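Type III effector HopA1 (Pseudomonas syringae pv. tomato str. DC3000, PDB 4RSX) is a bacterial effector probably delivered into plant cells by type III secretion, probably to act on host signalling or defence. Local coordinates at residues 80-85 against 95-100. Numbering follows the deposited sequence.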
loop_
_atom_site.group_PDB
_atom_site.type_symbol
_atom_site.label_atom_id
_atom_site.label_comp_id
_atom_site.label_asym_id
_atom_site.label_seq_id
_atom_site.Cartn_x
_atom_site.Cartn_y
_atom_site.Cartn_z
ATOM N N ARG A 80 1.776 18.944 12.215
ATOM C CA ARG A 80 3.194 19.264 12.387
ATOM C C ARG A 80 3.685 19.130 13.838
ATOM O O ARG A 80 4.796 19.560 14.154
ATOM C CB ARG A 80 3.508 20.674 11.851
ATOM C CG ARG A 80 2.861 21.006 10.506
ATOM C CD ARG A 80 3.148 19.948 9.443
ATOM N NE ARG A 80 2.088 19.924 8.437
ATOM C CZ ARG A 80 2.159 20.522 7.249
ATOM N NH1 ARG A 80 3.258 21.182 6.899
ATOM N NH2 ARG A 80 1.129 20.457 6.406
ATOM N N ASN A 81 2.870 18.554 14.722
ATOM C CA ASN A 81 3.310 18.313 16.102
ATOM C C ASN A 81 3.070 16.863 16.505
ATOM O O ASN A 81 2.069 16.533 17.145
ATOM C CB ASN A 81 2.626 19.266 17.090
ATOM C CG ASN A 81 3.283 19.255 18.471
ATOM O OD1 ASN A 81 3.976 18.297 18.852
ATOM N ND2 ASN A 81 3.064 20.323 19.229
ATOM N N LEU A 82 4.004 16.001 16.125
ATOM C CA LEU A 82 3.835 14.567 16.306
ATOM C C LEU A 82 3.625 14.196 17.773
ATOM O O LEU A 82 2.682 13.462 18.109
ATOM C CB LEU A 82 5.042 13.826 15.734
ATOM C CG LEU A 82 4.903 12.311 15.786
ATOM C CD1 LEU A 82 3.635 11.888 15.056
ATOM C CD2 LEU A 82 6.142 11.628 15.200
ATOM N N ASP A 83 4.484 14.729 18.639
ATOM C CA ASP A 83 4.468 14.356 20.056
ATOM C C ASP A 83 3.134 14.675 20.722
ATOM O O ASP A 83 2.639 13.895 21.534
ATOM C CB ASP A 83 5.628 15.023 20.808
ATOM C CG ASP A 83 6.988 14.560 20.316
ATOM O OD1 ASP A 83 7.057 13.908 19.248
ATOM O OD2 ASP A 83 7.998 14.860 20.989
ATOM N N LYS A 84 2.542 15.807 20.352
ATOM C CA LYS A 84 1.257 16.222 20.912
ATOM C C LYS A 84 0.108 15.340 20.439
ATOM O O LYS A 84 -0.756 14.976 21.232
ATOM C CB LYS A 84 0.962 17.687 20.576
ATOM C CG LYS A 84 -0.241 18.271 21.326
ATOM C CD LYS A 84 -0.569 19.698 20.864
ATOM C CE LYS A 84 -1.544 20.394 21.814
ATOM N NZ LYS A 84 -2.842 19.678 21.939
ATOM N N TYR A 85 0.096 14.999 19.149
ATOM C CA TYR A 85 -0.942 14.111 18.611
ATOM C C TYR A 85 -0.924 12.743 19.310
ATOM O O TYR A 85 -1.966 12.217 19.709
ATOM C CB TYR A 85 -0.796 13.946 17.084
ATOM C CG TYR A 85 -1.848 13.039 16.467
ATOM C CD1 TYR A 85 -3.079 13.545 16.064
ATOM C CD2 TYR A 85 -1.609 11.669 16.296
ATOM C CE1 TYR A 85 -4.044 12.725 15.502
ATOM C CE2 TYR A 85 -2.580 10.830 15.737
ATOM C CZ TYR A 85 -3.794 11.372 15.344
ATOM O OH TYR A 85 -4.769 10.574 14.792
ATOM N N PHE A 95 -4.588 5.227 13.498
ATOM C CA PHE A 95 -4.569 5.940 12.230
ATOM C C PHE A 95 -3.244 5.772 11.491
ATOM O O PHE A 95 -2.295 5.199 12.033
ATOM C CB PHE A 95 -4.906 7.422 12.437
ATOM C CG PHE A 95 -6.385 7.689 12.655
ATOM C CD1 PHE A 95 -7.314 6.650 12.593
ATOM C CD2 PHE A 95 -6.842 8.977 12.909
ATOM C CE1 PHE A 95 -8.680 6.885 12.791
ATOM C CE2 PHE A 95 -8.206 9.227 13.104
ATOM C CZ PHE A 95 -9.125 8.174 13.046
ATOM N N PHE A 96 -3.186 6.265 10.254
ATOM C CA PHE A 96 -1.957 6.210 9.460
ATOM C C PHE A 96 -0.971 7.324 9.800
ATOM O O PHE A 96 -1.375 8.439 10.126
ATOM C CB PHE A 96 -2.282 6.324 7.975
ATOM C CG PHE A 96 -2.684 5.035 7.344
ATOM C CD1 PHE A 96 -1.723 4.103 6.967
ATOM C CD2 PHE A 96 -4.021 4.754 7.116
ATOM C CE1 PHE A 96 -2.093 2.912 6.378
ATOM C CE2 PHE A 96 -4.404 3.558 6.532
ATOM C CZ PHE A 96 -3.439 2.637 6.159
ATOM N N TYR A 97 0.318 7.022 9.685
ATOM C CA TYR A 97 1.356 8.042 9.749
ATOM C C TYR A 97 2.126 8.052 8.432
ATOM O O TYR A 97 2.358 7.002 7.828
ATOM C CB TYR A 97 2.315 7.747 10.899
ATOM C CG TYR A 97 1.672 7.803 12.264
ATOM C CD1 TYR A 97 1.794 8.931 13.054
ATOM C CD2 TYR A 97 0.952 6.725 12.768
ATOM C CE1 TYR A 97 1.220 8.999 14.315
ATOM C CE2 TYR A 97 0.358 6.781 14.025
ATOM C CZ TYR A 97 0.500 7.928 14.792
ATOM O OH TYR A 97 -0.068 8.019 16.041
ATOM N N ARG A 98 2.520 9.226 7.966
ATOM C CA ARG A 98 3.401 9.247 6.812
ATOM C C ARG A 98 4.800 9.591 7.245
ATOM O O ARG A 98 5.006 10.316 8.225
ATOM C CB ARG A 98 2.919 10.178 5.692
ATOM C CG ARG A 98 2.507 11.556 6.135
ATOM C CD ARG A 98 2.156 12.420 4.924
ATOM N NE ARG A 98 1.206 11.766 4.025
ATOM C CZ ARG A 98 1.021 12.120 2.755
ATOM N NH1 ARG A 98 1.728 13.117 2.242
ATOM N NH2 ARG A 98 0.136 11.479 1.999
ATOM N N ILE A 99 5.753 9.016 6.526
ATOM C CA ILE A 99 7.162 9.275 6.724
ATOM C C ILE A 99 7.623 10.049 5.504
ATOM O O ILE A 99 7.568 9.532 4.387
ATOM C CB ILE A 99 7.917 7.953 6.748
ATOM C CG1 ILE A 99 7.293 7.017 7.789
ATOM C CG2 ILE A 99 9.404 8.185 6.993
ATOM C CD1 ILE A 99 7.735 5.550 7.638
ATOM N N ILE A 100 8.070 11.283 5.703
ATOM C CA ILE A 100 8.414 12.154 4.586
ATOM C C ILE A 100 9.830 12.702 4.719
ATOM O O ILE A 100 10.332 12.884 5.837
ATOM C CB ILE A 100 7.435 13.349 4.475
ATOM C CG1 ILE A 100 7.684 14.351 5.599
ATOM C CG2 ILE A 100 5.993 12.870 4.523
ATOM C CD1 ILE A 100 6.650 15.447 5.649
#
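Y85 reaches from the first turn of helix 82-88 to the beginning of strand 96-101, the edge of its ring meeting the hydroxyl of Y97 and its own hydroxyl ending beside F95. With CG anti to the backbone N (chi1 -180°), the ring extends away from the helix toward the strand. The phenol oxygen of Y97 comes in close to the plane of the Y85 ring, with Y97 OH 3.8 Å from Y85 CE2. This is van der Waals contact; the hydroxyl of Y97 finds its polar partner in the carbonyl oxygen of A92, in the loop leading to the strand. Farther out, Y85 OH lies 3.2 Å from F95 CD2, the two side chains crossing at about a right angle. A long flat side chain suits this partly exposed place because it reaches both Y97 and F95 from one helix position. Deeper in, L82 CD1 lies 3.8 Å from Y97 CE1, at the edge of that ring, a fitting use of a branched apolar chain in a buried spot. The helix start is fixed by N81 as N-cap, whose OD1 accepts from K84 N at 3.2 Å. Strand 64-68, outermost in the antiparallel sheet and paired with 96-101, also receives the helix: L82 touches V66 and Y85 touches T68. This is helix-on-sheet packing of the alpha/beta fold, with helices 82-88 and 45-58 both contacting Y97, the latter through L52 and L55.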